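Local coordinates for regulatory protein of LacI family (Chloroflexus aggregans, PDB 3BBL), which regulates transcription as a LacI-family DNA-binding protein, its periplasmic-binding-protein-like core probably sensing a small effector and pairing with a second copy, at the interface of chains A and B. Numbering follows the deposited sequence. Chains: chain A/B, Regulatory protein of LacI family.

The interface of chains A and B. Residues chain A 19, 201, 228, 232; chain B 19, 201, 227-228, 232.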
ATOM      1  N   VAL A  19      -1.948   7.086   2.763  1.00 58.49           N
ATOM      2  CA  VAL A  19      -2.867   5.951   2.796  1.00 58.83           C
ATOM      3  C   VAL A  19      -2.865   5.082   1.523  1.00 58.93           C
ATOM      4  O   VAL A  19      -3.148   3.876   1.588  1.00 58.38           O
ATOM      5  CB  VAL A  19      -4.311   6.455   3.079  1.00 57.34           C
ATOM      6  CG1 VAL A  19      -5.321   5.724   2.258  1.00 57.58           C
ATOM      7  CG2 VAL A  19      -4.633   6.238   4.494  1.00 56.93           C
ATOM      8  N   ILE A 201      -9.617  11.828   4.789  1.00 17.06           N
ATOM      9  CA  ILE A 201      -9.629  11.268   6.131  1.00 18.76           C
ATOM     10  C   ILE A 201      -9.470  12.387   7.158  1.00 18.41           C
ATOM     11  O   ILE A 201     -10.132  12.387   8.206  1.00 17.09           O
ATOM     12  CB  ILE A 201      -8.539  10.175   6.280  1.00 20.24           C
ATOM     13  CG1 ILE A 201      -8.927   8.970   5.411  1.00 19.81           C
ATOM     14  CG2 ILE A 201      -8.414   9.730   7.729  1.00 18.84           C
ATOM     15  CD1 ILE A 201      -7.940   7.821   5.425  1.00 20.68           C
HETATM   16  N   MSE A 228      -8.965   0.119   2.180  1.00 32.19           N
HETATM   17  CA  MSE A 228      -9.469   0.369   3.521  1.00 34.63           C
HETATM   18  C   MSE A 228     -10.379   1.579   3.707  1.00 32.99           C
HETATM   19  O   MSE A 228     -11.093   1.651   4.712  1.00 32.10           O
HETATM   20  CB  MSE A 228      -8.335   0.485   4.526  1.00 39.83           C
HETATM   21  CG  MSE A 228      -8.050   1.902   4.932  1.00 48.16           C
HETATM   22 SE   MSE A 228      -7.631   2.060   6.917  1.00 56.91          SE
HETATM   23  CE  MSE A 228      -9.483   2.142   7.497  1.00 55.65           C
ATOM     24  N   LEU A 232     -14.015   2.523   6.648  1.00 26.36           N
ATOM     25  CA  LEU A 232     -14.227   3.628   7.570  1.00 27.63           C
ATOM     26  C   LEU A 232     -15.715   3.790   7.863  1.00 28.23           C
ATOM     27  O   LEU A 232     -16.548   3.190   7.199  1.00 28.63           O
ATOM     28  CB  LEU A 232     -13.685   4.917   6.960  1.00 26.70           C
ATOM     29  CG  LEU A 232     -12.203   4.935   6.578  1.00 29.08           C
ATOM     30  CD1 LEU A 232     -11.919   6.108   5.653  1.00 28.61           C
ATOM     31  CD2 LEU A 232     -11.350   5.006   7.830  1.00 27.39           C
TER
ATOM     32  N   VAL B  19      -5.595  -3.849   3.940  1.00 58.49           N
ATOM     33  CA  VAL B  19      -5.143  -2.514   4.322  1.00 58.83           C
ATOM     34  C   VAL B  19      -3.618  -2.300   4.239  1.00 58.93           C
ATOM     35  O   VAL B  19      -3.156  -1.171   4.015  1.00 58.38           O
ATOM     36  CB  VAL B  19      -5.636  -2.187   5.761  1.00 57.34           C
ATOM     37  CG1 VAL B  19      -4.592  -1.470   6.552  1.00 57.58           C
ATOM     38  CG2 VAL B  19      -6.820  -1.324   5.684  1.00 56.93           C
ATOM     39  N   ILE B 201      -9.581  -3.590  12.273  1.00 17.06           N
ATOM     40  CA  ILE B 201     -10.546  -2.610  11.800  1.00 18.76           C
ATOM     41  C   ILE B 201     -11.956  -3.194  11.883  1.00 18.41           C
ATOM     42  O   ILE B 201     -12.909  -2.500  12.270  1.00 17.09           O
ATOM     43  CB  ILE B 201     -10.191  -2.138  10.366  1.00 20.24           C
ATOM     44  CG1 ILE B 201      -8.890  -1.325  10.424  1.00 19.81           C
ATOM     45  CG2 ILE B 201     -11.301  -1.271   9.792  1.00 18.84           C
ATOM     46  CD1 ILE B 201      -8.390  -0.814   9.088  1.00 20.68           C
ATOM     47  N   PRO B 227      -0.341   1.693   6.880  1.00 28.25           N
ATOM     48  CA  PRO B 227      -0.483   3.143   6.758  1.00 29.88           C
ATOM     49  C   PRO B 227      -1.932   3.543   6.970  1.00 31.85           C
ATOM     50  O   PRO B 227      -2.841   2.850   6.512  1.00 34.21           O
ATOM     51  CB  PRO B 227      -0.000   3.411   5.338  1.00 29.45           C
ATOM     52  CG  PRO B 227      -0.409   2.173   4.613  1.00 29.78           C
ATOM     53  CD  PRO B 227      -0.000   1.087   5.583  1.00 28.43           C
HETATM   54  N   MSE B 228      -2.133   4.643   7.683  1.00 32.19           N
HETATM   55  CA  MSE B 228      -3.456   5.177   7.966  1.00 34.63           C
HETATM   56  C   MSE B 228      -4.162   4.660   9.215  1.00 32.99           C
HETATM   57  O   MSE B 228      -5.107   5.301   9.685  1.00 32.10           O
HETATM   58  CB  MSE B 228      -4.397   4.978   6.789  1.00 39.83           C
HETATM   59  CG  MSE B 228      -5.375   3.859   6.998  1.00 48.16           C
HETATM   60 SE   MSE B 228      -7.224   4.314   6.285  1.00 56.91          SE
HETATM   61  CE  MSE B 228      -7.807   5.277   7.869  1.00 55.65           C
ATOM     62  N   LEU B 232      -7.268   6.610  12.266  1.00 26.36           N
ATOM     63  CA  LEU B 232      -8.581   6.159  12.700  1.00 27.63           C
ATOM     64  C   LEU B 232      -8.936   6.787  14.044  1.00 28.23           C
ATOM     65  O   LEU B 232      -8.088   7.381  14.695  1.00 28.63           O
ATOM     66  CB  LEU B 232      -8.585   4.639  12.832  1.00 26.70           C
ATOM     67  CG  LEU B 232      -8.230   3.832  11.581  1.00 29.08           C
ATOM     68  CD1 LEU B 232      -7.903   2.397  11.963  1.00 28.61           C
ATOM     69  CD2 LEU B 232      -9.377   3.887  10.590  1.00 27.39           C
TER
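A:Met228 and B:Met228 face each other across a two-fold axis from loops just ahead of the 3-10 helices 229-231, each with a positive phi (88°) and a side chain that points across the interface. Both residues are modelled as selenomethionine, and they reach for one another tip to tip at the middle of the patch. The two selenium atoms are modelled too close together to be taken literally, so the exact fit at the axis is doubtful. Each side chain is bent at chi2 and chi3 (-84°), which turns the terminal methyl CE aside from the tip-to-tip line, to sit among Ile201 of the partner and the Leu232 residues of both chains. There CE of B:Met228 meets CD1 of A:Ile201 at 3.5 Å, the two side chains crossing at about a right angle. A:Ile201 belongs to helix 197-209 and presents the end of its longer branch: CG1 lies beside the backbone N and anti to the carbonyl carbon, and the extended chi2 (179°) carries CD1 outward. A:Leu232 approaches the same methyl obliquely, its CD2 lying 3.6 Å from CE of B:Met228. On the other flank, the CG2 branch of A:Val19 points at the CB-CG stem of B:Met228; this valine is poorly ordered and its overly close approach is unreliable. B:Pro227 lies at the rim beside A:Val19 and loses little surface. Exchanging the chains reproduces the arrangement. The patch is thus a small hydrophobic core that probably helps join the subunits, as expected of LacI-family dimers. Beyond the two CE methyls the leucines also meet directly, CD2 of A:Leu232 standing 3.6 Å from CD2 of B:Leu232.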